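Long-range contact in N2b-titin isoform (Homo sapiens, PDB 1YA5), which probably acts as a molecular spring and scaffold of the muscle sarcomere, with these two tandem immunoglobulin domains at its Z-disc end: residues Glu26-Gly31 and Asp60-Leu65. Numbering follows the deposited sequence.
Sequences EAHISG and DGRAKL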
loop_
_atom_site.group_PDB
_atom_site.type_symbol
_atom_site.label_atom_id
_atom_site.label_comp_id
_atom_site.label_asym_id
_atom_site.label_seq_id
_atom_site.Cartn_x
_atom_site.Cartn_y
_atom_site.Cartn_z
ATOM N N GLU A 26 4.196 -17.696 -1.525
ATOM C CA GLU A 26 5.059 -18.606 -2.244
ATOM C C GLU A 26 6.541 -18.299 -2.017
ATOM O O GLU A 26 6.895 -17.203 -1.574
ATOM C CB GLU A 26 4.688 -18.647 -3.716
ATOM C CG GLU A 26 5.430 -17.622 -4.525
ATOM C CD GLU A 26 4.689 -17.190 -5.778
ATOM O OE1 GLU A 26 3.802 -17.952 -6.233
ATOM O OE2 GLU A 26 5.015 -16.089 -6.297
ATOM N N ALA A 27 7.389 -19.295 -2.276
ATOM C CA ALA A 27 8.832 -19.212 -2.027
ATOM C C ALA A 27 9.585 -20.162 -2.949
ATOM O O ALA A 27 9.013 -21.129 -3.455
ATOM C CB ALA A 27 9.152 -19.553 -0.584
ATOM N N HIS A 28 10.869 -19.889 -3.156
ATOM C CA HIS A 28 11.716 -20.800 -3.897
ATOM C C HIS A 28 12.829 -21.319 -2.995
ATOM O O HIS A 28 13.515 -20.537 -2.335
ATOM C CB HIS A 28 12.277 -20.123 -5.138
ATOM C CG HIS A 28 12.493 -21.061 -6.286
ATOM N ND1 HIS A 28 11.576 -21.216 -7.306
ATOM C CD2 HIS A 28 13.523 -21.893 -6.577
ATOM C CE1 HIS A 28 12.039 -22.094 -8.181
ATOM N NE2 HIS A 28 13.219 -22.519 -7.763
ATOM N N ILE A 29 12.976 -22.641 -2.955
ATOM C CA ILE A 29 13.932 -23.319 -2.091
ATOM C C ILE A 29 14.775 -24.231 -2.949
ATOM O O ILE A 29 14.262 -24.860 -3.869
ATOM C CB ILE A 29 13.196 -24.238 -1.131
ATOM C CG1 ILE A 29 12.184 -23.449 -0.307
ATOM C CG2 ILE A 29 14.172 -24.943 -0.245
ATOM C CD1 ILE A 29 11.187 -24.324 0.417
ATOM N N SER A 30 16.065 -24.313 -2.671
ATOM C CA SER A 30 16.875 -25.299 -3.357
ATOM C C SER A 30 17.609 -26.127 -2.331
ATOM O O SER A 30 17.723 -25.722 -1.179
ATOM C CB SER A 30 17.847 -24.641 -4.322
ATOM O OG SER A 30 18.545 -23.616 -3.672
ATOM N N GLY A 31 18.073 -27.304 -2.737
ATOM C CA GLY A 31 18.899 -28.114 -1.865
ATOM C C GLY A 31 18.773 -29.578 -2.173
ATOM O O GLY A 31 17.775 -30.003 -2.735
ATOM N N ASP A 60 9.572 -28.484 -8.478
ATOM C CA ASP A 60 10.733 -27.783 -8.991
ATOM C C ASP A 60 11.053 -26.512 -8.202
ATOM O O ASP A 60 11.233 -25.439 -8.770
ATOM C CB ASP A 60 10.546 -27.475 -10.465
ATOM C CG ASP A 60 10.961 -28.638 -11.339
ATOM O OD1 ASP A 60 11.751 -29.485 -10.870
ATOM O OD2 ASP A 60 10.507 -28.699 -12.499
ATOM N N GLY A 61 11.124 -26.665 -6.881
ATOM C CA GLY A 61 11.648 -25.635 -5.999
ATOM C C GLY A 61 10.619 -24.578 -5.667
ATOM O O GLY A 61 10.911 -23.644 -4.935
ATOM N N ARG A 62 9.411 -24.727 -6.225
ATOM C CA ARG A 62 8.267 -23.827 -6.008
ATOM C C ARG A 62 7.452 -24.302 -4.798
ATOM O O ARG A 62 6.771 -25.320 -4.887
ATOM C CB ARG A 62 7.306 -23.867 -7.216
ATOM C CG ARG A 62 7.727 -23.124 -8.498
ATOM C CD ARG A 62 8.440 -24.053 -9.523
ATOM N NE ARG A 62 7.591 -24.660 -10.568
ATOM C CZ ARG A 62 8.058 -25.413 -11.584
ATOM N NH1 ARG A 62 9.362 -25.647 -11.712
ATOM N NH2 ARG A 62 7.223 -25.933 -12.480
ATOM N N ALA A 63 7.509 -23.576 -3.683
ATOM C CA ALA A 63 6.598 -23.793 -2.560
ATOM C C ALA A 63 5.535 -22.711 -2.568
ATOM O O ALA A 63 5.784 -21.596 -3.019
ATOM C CB ALA A 63 7.346 -23.803 -1.224
ATOM N N LYS A 64 4.358 -23.019 -2.075
ATOM C CA LYS A 64 3.228 -22.196 -2.389
ATOM C C LYS A 64 2.123 -22.623 -1.476
ATOM O O LYS A 64 1.844 -23.810 -1.332
ATOM C CB LYS A 64 2.837 -22.418 -3.840
ATOM C CG LYS A 64 1.931 -21.383 -4.469
ATOM C CD LYS A 64 1.457 -21.954 -5.798
ATOM C CE LYS A 64 0.793 -20.921 -6.680
ATOM N NZ LYS A 64 0.587 -21.494 -8.043
ATOM N N LEU A 65 1.527 -21.647 -0.834
ATOM C CA LEU A 65 0.384 -21.870 -0.016
ATOM C C LEU A 65 -0.601 -20.795 -0.439
ATOM O O LEU A 65 -0.256 -19.618 -0.473
ATOM C CB LEU A 65 0.778 -21.738 1.447
ATOM C CG LEU A 65 -0.330 -21.901 2.470
ATOM C CD1 LEU A 65 0.241 -22.245 3.827
ATOM C CD2 LEU A 65 -1.137 -20.629 2.537
#
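Ala27 and Ala63 face each other as an antiparallel hydrogen-bonded pair: Ala27 N donates to Ala63 O at 2.9 Å, and Ala63 N to Ala27 O at 2.9 Å. A third backbone bond, Ile29 N to Gly61 O at 3.0 Å, extends the pairing into the turn. His28 CA also gives a CA-H...O contact to this oxygen.

Apolar packing fills the face bearing Ala27 and Ala63. Ile29 reaches Ala63 CB with CD1 at 4.2 Å, and the small alanines suit a buried layer: Leu80 of the opposing sheet packs against both, and Trp39 against Ala63.

On the other face the His28 ring, swung over the turn by a chi1 of -148°, covers Gly61: the glycine oxygen sits 3.3 Å from the ring plane, over its centre, and Gly61 CA makes a CH-pi contact. Glycine suits this place, since phi is positive and a CB would strike the ring. Replacing His28 with alanine removes the ring and with it the CH-pi contact, and is likely to leave the Gly61 peptide less shielded from solvent. Nearby, Glu26 CB meets Lys64 CG at 4.0 Å.

The pairing of these two inner strands of one immunoglobulin sheet thus depends on main-chain bonds, backed by apolar packing on the core side and by ring-over-peptide and aliphatic contacts on the outer side. Charge probably adds little, since Glu26 OE1 and Lys64 NZ stay 5.1 Å apart and can at most attract weakly.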